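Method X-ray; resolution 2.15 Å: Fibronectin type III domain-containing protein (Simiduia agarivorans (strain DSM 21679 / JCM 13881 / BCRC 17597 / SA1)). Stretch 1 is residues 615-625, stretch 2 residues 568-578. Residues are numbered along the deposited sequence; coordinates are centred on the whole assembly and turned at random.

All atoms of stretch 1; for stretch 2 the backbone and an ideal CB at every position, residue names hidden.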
ATOM      1  N   GLY B 615     -51.623   2.094  13.438  1.00 25.28           N
ATOM      2  CA  GLY B 615     -51.438   1.632  12.075  1.00 22.76           C
ATOM      3  C   GLY B 615     -50.082   0.989  11.869  1.00 24.36           C
ATOM      4  O   GLY B 615     -49.067   1.528  12.318  1.00 24.87           O
ATOM      5  N   TRP B 616     -50.045  -0.161  11.188  1.00 26.75           N
ATOM      6  CA  TRP B 616     -48.793  -0.903  11.055  1.00 24.93           C
ATOM      7  C   TRP B 616     -47.754  -0.139  10.241  1.00 23.14           C
ATOM      8  O   TRP B 616     -46.549  -0.300  10.471  1.00 18.86           O
ATOM      9  CB  TRP B 616     -49.055  -2.273  10.424  1.00 23.69           C
ATOM     10  CG  TRP B 616     -47.814  -3.113  10.248  1.00 24.36           C
ATOM     11  CD1 TRP B 616     -47.291  -3.570   9.070  1.00 24.78           C
ATOM     12  CD2 TRP B 616     -46.947  -3.596  11.284  1.00 21.77           C
ATOM     13  NE1 TRP B 616     -46.154  -4.306   9.310  1.00 24.87           N
ATOM     14  CE2 TRP B 616     -45.922  -4.338  10.660  1.00 24.77           C
ATOM     15  CE3 TRP B 616     -46.940  -3.476  12.678  1.00 22.23           C
ATOM     16  CZ2 TRP B 616     -44.899  -4.953  11.383  1.00 25.45           C
ATOM     17  CZ3 TRP B 616     -45.923  -4.084  13.394  1.00 22.93           C
ATOM     18  CH2 TRP B 616     -44.915  -4.812  12.743  1.00 24.66           C
ATOM     19  N   ASP B 617     -48.191   0.696   9.299  1.00 21.56           N
ATOM     20  CA  ASP B 617     -47.282   1.467   8.459  1.00 22.52           C
ATOM     21  C   ASP B 617     -47.411   2.968   8.709  1.00 21.38           C
ATOM     22  O   ASP B 617     -47.123   3.780   7.829  1.00 20.80           O
ATOM     23  CB  ASP B 617     -47.512   1.135   6.987  1.00 25.43           C
ATOM     24  CG  ASP B 617     -47.073  -0.277   6.637  1.00 28.56           C
ATOM     25  OD1 ASP B 617     -45.861  -0.575   6.754  1.00 29.86           O
ATOM     26  OD2 ASP B 617     -47.939  -1.095   6.262  1.00 26.67           O
ATOM     27  N   ALA B 618     -47.831   3.341   9.915  1.00 22.82           N
ATOM     28  CA  ALA B 618     -47.970   4.744  10.270  1.00 23.53           C
ATOM     29  C   ALA B 618     -46.609   5.428  10.298  1.00 23.45           C
ATOM     30  O   ALA B 618     -45.623   4.865  10.780  1.00 21.91           O
ATOM     31  CB  ALA B 618     -48.649   4.878  11.630  1.00 19.62           C
ATOM     32  N   GLU B 619     -46.562   6.657   9.790  1.00 25.05           N
ATOM     33  CA  GLU B 619     -45.323   7.408   9.668  1.00 26.14           C
ATOM     34  C   GLU B 619     -45.424   8.743  10.393  1.00 26.87           C
ATOM     35  O   GLU B 619     -46.514   9.284  10.604  1.00 26.59           O
ATOM     36  CB  GLU B 619     -44.970   7.671   8.201  1.00 22.95           C
ATOM     37  CG  GLU B 619     -44.495   6.457   7.432  1.00 26.12           C
ATOM     38  CD  GLU B 619     -44.425   6.733   5.947  1.00 30.08           C
ATOM     39  OE1 GLU B 619     -45.304   7.471   5.450  1.00 31.39           O
ATOM     40  OE2 GLU B 619     -43.499   6.221   5.279  1.00 28.31           O
ATOM     41  N   VAL B 620     -44.260   9.277  10.752  1.00 25.18           N
ATOM     42  CA  VAL B 620     -44.137  10.633  11.272  1.00 22.10           C
ATOM     43  C   VAL B 620     -42.940  11.289  10.596  1.00 25.00           C
ATOM     44  O   VAL B 620     -41.942  10.624  10.296  1.00 22.05           O
ATOM     45  CB  VAL B 620     -43.995  10.651  12.809  1.00 23.72           C
ATOM     46  CG1 VAL B 620     -42.703   9.963  13.250  1.00 19.67           C
ATOM     47  CG2 VAL B 620     -44.069  12.080  13.339  1.00 24.95           C
ATOM     48  N   GLU B 621     -43.057  12.587  10.321  1.00 23.55           N
ATOM     49  CA  GLU B 621     -41.978  13.368   9.733  1.00 23.69           C
ATOM     50  C   GLU B 621     -41.860  14.691  10.470  1.00 23.55           C
ATOM     51  O   GLU B 621     -42.871  15.328  10.781  1.00 25.98           O
ATOM     52  CB  GLU B 621     -42.218  13.635   8.240  1.00 26.17           C
ATOM     53  CG  GLU B 621     -41.059  14.329   7.523  1.00 30.12           C
ATOM     54  CD  GLU B 621     -40.157  13.367   6.772  1.00 33.87           C
ATOM     55  OE1 GLU B 621     -40.336  13.238   5.539  1.00 32.08           O
ATOM     56  OE2 GLU B 621     -39.272  12.749   7.408  1.00 34.48           O
ATOM     57  N   ALA B 622     -40.624  15.105  10.738  1.00 23.59           N
ATOM     58  CA  ALA B 622     -40.342  16.379  11.384  1.00 26.70           C
ATOM     59  C   ALA B 622     -39.361  17.158  10.523  1.00 25.77           C
ATOM     60  O   ALA B 622     -38.332  16.615  10.106  1.00 22.59           O
ATOM     61  CB  ALA B 622     -39.773  16.175  12.792  1.00 24.62           C
ATOM     62  N   TRP B 623     -39.676  18.422  10.254  1.00 24.35           N
ATOM     63  CA  TRP B 623     -38.816  19.254   9.424  1.00 22.93           C
ATOM     64  C   TRP B 623     -39.081  20.717   9.750  1.00 25.85           C
ATOM     65  O   TRP B 623     -40.062  21.059  10.414  1.00 26.02           O
ATOM     66  CB  TRP B 623     -39.027  18.958   7.935  1.00 21.24           C
ATOM     67  CG  TRP B 623     -40.254  19.578   7.334  1.00 23.27           C
ATOM     68  CD1 TRP B 623     -40.314  20.737   6.618  1.00 26.00           C
ATOM     69  CD2 TRP B 623     -41.592  19.063   7.377  1.00 23.91           C
ATOM     70  NE1 TRP B 623     -41.605  20.980   6.218  1.00 28.65           N
ATOM     71  CE2 TRP B 623     -42.410  19.967   6.670  1.00 25.93           C
ATOM     72  CE3 TRP B 623     -42.178  17.926   7.947  1.00 24.07           C
ATOM     73  CZ2 TRP B 623     -43.785  19.772   6.518  1.00 23.62           C
ATOM     74  CZ3 TRP B 623     -43.543  17.735   7.798  1.00 23.14           C
ATOM     75  CH2 TRP B 623     -44.331  18.656   7.089  1.00 23.42           C
ATOM     76  N   ALA B 624     -38.181  21.577   9.275  1.00 24.35           N
ATOM     77  CA  ALA B 624     -38.228  23.007   9.540  1.00 26.49           C
ATOM     78  C   ALA B 624     -38.359  23.777   8.234  1.00 29.01           C
ATOM     79  O   ALA B 624     -37.749  23.413   7.223  1.00 31.54           O
ATOM     80  CB  ALA B 624     -36.974  23.475  10.288  1.00 23.97           C
ATOM     81  N   TYR B 625     -39.152  24.845   8.262  1.00 26.10           N
ATOM     82  CA  TYR B 625     -39.307  25.703   7.089  1.00 29.73           C
ATOM     83  C   TYR B 625     -39.750  27.084   7.541  1.00 35.22           C
ATOM     84  O   TYR B 625     -40.828  27.226   8.129  1.00 35.83           O
ATOM     85  CB  TYR B 625     -40.311  25.113   6.100  1.00 27.28           C
ATOM     86  CG  TYR B 625     -40.678  26.064   4.982  1.00 29.03           C
ATOM     87  CD1 TYR B 625     -39.714  26.524   4.094  1.00 30.75           C
ATOM     88  CD2 TYR B 625     -41.988  26.505   4.818  1.00 30.55           C
ATOM     89  CE1 TYR B 625     -40.042  27.398   3.070  1.00 36.16           C
ATOM     90  CE2 TYR B 625     -42.328  27.377   3.797  1.00 33.49           C
ATOM     91  CZ  TYR B 625     -41.350  27.820   2.926  1.00 37.96           C
ATOM     92  OH  TYR B 625     -41.679  28.687   1.909  1.00 43.97           O
ATOM     93  N   UNK B 568     -43.059  -0.456  21.319  1.00 22.13           N
ATOM     94  CA  UNK B 568     -42.223  -1.632  21.120  1.00 22.05           C
ATOM     95  C   UNK B 568     -41.737  -1.831  19.692  1.00 22.58           C
ATOM     96  O   UNK B 568     -40.775  -2.581  19.495  1.00 24.39           O
ATOM     97  CB  UNK B 568     -42.995  -2.878  21.559  1.00 22.05           C
ATOM     98  N   UNK B 569     -42.359  -1.198  18.701  1.00 24.28           N
ATOM     99  CA  UNK B 569     -41.921  -1.272  17.311  1.00 21.68           C
ATOM    100  C   UNK B 569     -42.073   0.110  16.695  1.00 22.16           C
ATOM    101  O   UNK B 569     -43.090   0.779  16.904  1.00 26.65           O
ATOM    102  CB  UNK B 569     -42.717  -2.317  16.527  1.00 21.68           C
ATOM    103  N   UNK B 570     -41.069   0.539  15.936  1.00 20.84           N
ATOM    104  CA  UNK B 570     -41.108   1.820  15.243  1.00 21.82           C
ATOM    105  C   UNK B 570     -41.164   1.591  13.740  1.00 24.38           C
ATOM    106  O   UNK B 570     -40.405   0.781  13.203  1.00 28.09           O
ATOM    107  CB  UNK B 570     -39.895   2.676  15.612  1.00 21.82           C
ATOM    108  N   UNK B 571     -42.062   2.307  13.067  1.00 20.44           N
ATOM    109  CA  UNK B 571     -42.120   2.270  11.612  1.00 17.75           C
ATOM    110  C   UNK B 571     -41.271   3.361  10.973  1.00 21.39           C
ATOM    111  O   UNK B 571     -40.682   3.138   9.911  1.00 23.01           O
ATOM    112  CB  UNK B 571     -43.570   2.402  11.143  1.00 17.75           C
ATOM    113  N   UNK B 572     -41.184   4.529  11.604  1.00 19.60           N
ATOM    114  CA  UNK B 572     -40.341   5.606  11.113  1.00 18.93           C
ATOM    115  C   UNK B 572     -39.840   6.420  12.296  1.00 18.82           C
ATOM    116  O   UNK B 572     -40.601   6.717  13.220  1.00 18.08           O
ATOM    117  CB  UNK B 572     -41.099   6.491  10.121  1.00 18.93           C
ATOM    118  N   UNK B 573     -38.557   6.767  12.263  1.00 17.19           N
ATOM    119  CA  UNK B 573     -37.940   7.638  13.254  1.00 17.37           C
ATOM    120  C   UNK B 573     -37.702   8.990  12.603  1.00 21.26           C
ATOM    121  O   UNK B 573     -37.134   9.066  11.506  1.00 17.70           O
ATOM    122  CB  UNK B 573     -36.637   7.044  13.791  1.00 17.37           C
ATOM    123  N   UNK B 574     -38.142  10.057  13.272  1.00 21.76           N
ATOM    124  CA  UNK B 574     -38.035  11.423  12.763  1.00 20.29           C
ATOM    125  C   UNK B 574     -37.258  12.261  13.769  1.00 21.08           C
ATOM    126  O   UNK B 574     -37.852  12.865  14.678  1.00 20.24           O
ATOM    127  CB  UNK B 574     -39.416  12.027  12.501  1.00 20.29           C
ATOM    128  N   UNK B 575     -35.934  12.321  13.653  1.00 23.03           N
ATOM    129  CA  UNK B 575     -35.159  13.189  14.545  1.00 21.75           C
ATOM    130  C   UNK B 575     -35.467  14.653  14.284  1.00 21.76           C
ATOM    131  O   UNK B 575     -35.769  15.059  13.159  1.00 25.23           O
ATOM    132  CB  UNK B 575     -33.660  12.933  14.376  1.00 21.75           C
ATOM    133  N   UNK B 576     -35.396  15.442  15.351  1.00 17.29           N
ATOM    134  CA  UNK B 576     -35.723  16.857  15.263  1.00 19.37           C
ATOM    135  C   UNK B 576     -34.766  17.548  14.292  1.00 22.93           C
ATOM    136  O   UNK B 576     -33.564  17.261  14.296  1.00 23.93           O
ATOM    137  CB  UNK B 576     -35.662  17.514  16.643  1.00 19.37           C
ATOM    138  N   UNK B 577     -35.262  18.449  13.437  1.00 23.82           N
ATOM    139  CA  UNK B 577     -34.402  18.985  12.369  1.00 21.60           C
ATOM    140  C   UNK B 577     -33.264  19.863  12.864  1.00 24.33           C
ATOM    141  O   UNK B 577     -32.242  19.964  12.173  1.00 28.06           O
ATOM    142  CB  UNK B 577     -35.252  19.792  11.385  1.00 21.60           C
ATOM    143  N   UNK B 578     -33.399  20.508  14.026  1.00 24.00           N
ATOM    144  CA  UNK B 578     -32.353  21.392  14.530  1.00 28.96           C
ATOM    145  C   UNK B 578     -31.908  21.102  15.956  1.00 30.60           C
ATOM    146  O   UNK B 578     -30.924  21.701  16.402  1.00 31.44           O
ATOM    147  CB  UNK B 578     -32.837  22.841  14.448  1.00 28.96           C
TER

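The two segments run roughly side by side: strand 618-625 and strand 572-575 point in nearly the same direction, 17° apart, with axes approaching to 6.1 Å. No backbone hydrogen bond joins them; side chains of stretch 2 pack on both backbone and side chains of stretch 1.

At position 568 nothing of stretch 1 lies within 5.5 Å of the ideal CB, and the contact sets no preference. The residue is Arg568, whose guanidinium is hydrogen-bonded elsewhere in the structure.

Position 569 points toward stretch 1, its ideal CB 4.8 Å from CZ3 of Trp616. An indole rim offers carbon and no charge, so a leucine, isoleucine, valine or methionine would suit. It is Ile569, and its CD1 meets CZ3 of Trp616 at 4.0 Å, at the edge of the ring and near its plane.

Position 570 points away and could hold many residues; it is Ala570.

At position 571 the chain turns a corner, and the ideal CB faces stretch 1, a tight 3.2 Å from O of Ala618. O of Trp616 is near, and the carboxylates of Asp617 and Glu619 lie farther out, within reach of a long chain. So much negative character asks for a long basic chain, lysine or arginine. Arg571 fills the place: its NE donates to OD1 of Asp617 at 3.0 Å, a hydrogen bond within a salt bridge. OD1 lies near the guanidinium plane, where the N-H can point at it. OE2 of Glu619, 4.1 Å from NH2 of Arg571, lies well out of that plane, and its direct effect is of charge only; a water lies 2.7 Å (its O) from OE2 of Glu619 and accepts from NH1 of Arg571, 3.2 Å from its O.

Position 572 also points toward stretch 1, its ideal CB 4.3 Å from CG of Glu619 and 4.2 Å from O of Val620. Beyond lies the carboxylate of Glu621. A chain with an aliphatic stem and a positive end suits this, so lysine or arginine is likely. Lys572 reaches out with chi3 and chi4 both t, packs CG 3.3 Å from O of Val620, and places NZ 2.9 Å from OE2 of Glu621 in a hydrogen-bonded salt bridge.

Position 573 points away and leaves the choice open; it is Ile573.

At position 574 the ideal CB already lies 3.6 Å from O of Val620, 3.7 Å from N of Ala622 and 4.0 Å from CA of Glu621. With backbone this near, a small residue fits best. CB of Ala574 lies 4.0 Å from CG1 of Val620 and 4.2 Å from CB of Ala622.

Position 575 points away, and its phi of -66° permits proline; it is Pro575. Position 576 also points away, so stretch 1 sets no preference and many residues, polar ones included, would do; ND1 of His576 accepts from the backbone N of position 578.

Position 577 faces Trp623 and Ala624, and with phi -68° a compact apolar residue, proline included, would suit. Pro577 brings CG within 4.0 Å of CB of Ala624 and CD within 4.2 Å of CB of Ala622.

Position 578 points sideways, with little to meet, so many residues, polar ones included, would do; it is Thr578.

Stretch 2, residues 568-578: RIARKIAPHPT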
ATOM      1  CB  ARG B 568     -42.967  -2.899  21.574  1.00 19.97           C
ATOM      2  CG  ARG B 568     -43.307  -2.897  23.061  1.00 20.48           C
ATOM      3  CD  ARG B 568     -43.549  -4.306  23.592  1.00 22.22           C
ATOM      4  NE  ARG B 568     -42.315  -5.086  23.691  1.00 22.62           N
ATOM      5  CZ  ARG B 568     -42.276  -6.391  23.941  1.00 26.42           C
ATOM      6  NH1 ARG B 568     -43.402  -7.067  24.120  1.00 29.91           N
ATOM      7  NH2 ARG B 568     -41.112  -7.023  24.017  1.00 26.71           N
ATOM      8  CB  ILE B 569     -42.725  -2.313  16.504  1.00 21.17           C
ATOM      9  CG1 ILE B 569     -42.602  -3.702  17.124  1.00 22.49           C
ATOM     10  CG2 ILE B 569     -42.263  -2.349  15.059  1.00 23.47           C
ATOM     11  CD1 ILE B 569     -43.638  -4.690  16.619  1.00 23.28           C
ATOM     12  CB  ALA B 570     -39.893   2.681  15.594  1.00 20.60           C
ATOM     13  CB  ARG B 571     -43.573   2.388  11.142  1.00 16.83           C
ATOM     14  CG  ARG B 571     -43.747   2.555   9.633  1.00 18.07           C
ATOM     15  CD  ARG B 571     -43.328   1.310   8.869  1.00 20.26           C
ATOM     16  NE  ARG B 571     -43.681   1.403   7.453  1.00 24.88           N
ATOM     17  CZ  ARG B 571     -42.954   2.042   6.543  1.00 26.33           C
ATOM     18  NH1 ARG B 571     -41.823   2.645   6.897  1.00 25.32           N
ATOM     19  NH2 ARG B 571     -43.357   2.078   5.278  1.00 21.79           N
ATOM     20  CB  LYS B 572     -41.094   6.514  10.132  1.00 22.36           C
ATOM     21  CG  LYS B 572     -40.330   7.775   9.770  1.00 24.82           C
ATOM     22  CD  LYS B 572     -40.572   8.205   8.336  1.00 28.22           C
ATOM     23  CE  LYS B 572     -39.610   9.317   7.940  1.00 32.85           C
ATOM     24  NZ  LYS B 572     -40.084  10.052   6.735  1.00 41.14           N
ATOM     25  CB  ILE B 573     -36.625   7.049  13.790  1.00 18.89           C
ATOM     26  CG1 ILE B 573     -36.878   5.699  14.464  1.00 21.10           C
ATOM     27  CG2 ILE B 573     -35.969   8.014  14.760  1.00 17.65           C
ATOM     28  CD1 ILE B 573     -35.603   4.983  14.880  1.00 25.60           C
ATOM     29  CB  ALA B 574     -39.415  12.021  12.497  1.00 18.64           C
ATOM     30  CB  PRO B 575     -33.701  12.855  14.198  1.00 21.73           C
ATOM     31  CG  PRO B 575     -33.763  11.544  13.459  1.00 24.56           C
ATOM     32  CD  PRO B 575     -35.068  11.581  12.722  1.00 22.80           C
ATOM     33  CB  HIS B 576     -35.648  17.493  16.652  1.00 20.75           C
ATOM     34  CG  HIS B 576     -36.231  18.870  16.734  1.00 25.00           C
ATOM     35  ND1 HIS B 576     -35.630  19.970  16.161  1.00 25.55           N
ATOM     36  CD2 HIS B 576     -37.354  19.325  17.338  1.00 25.05           C
ATOM     37  CE1 HIS B 576     -36.364  21.043  16.402  1.00 27.62           C
ATOM     38  NE2 HIS B 576     -37.414  20.679  17.116  1.00 26.39           N
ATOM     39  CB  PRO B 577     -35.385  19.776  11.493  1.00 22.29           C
ATOM     40  CG  PRO B 577     -36.543  20.077  12.388  1.00 23.97           C
ATOM     41  CD  PRO B 577     -36.659  18.894  13.298  1.00 22.94           C
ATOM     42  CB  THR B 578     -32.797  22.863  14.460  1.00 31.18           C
ATOM     43  OG1 THR B 578     -33.903  23.074  15.346  1.00 32.00           O
ATOM     44  CG2 THR B 578     -33.203  23.244  13.044  1.00 30.90           C
TER
HETATM   45  O   HOH W   1     -40.907   5.324   5.474  1.00 24.28           O
HETATM   46  O   HOH W   2     -35.928  14.212  10.717  1.00 30.74           O
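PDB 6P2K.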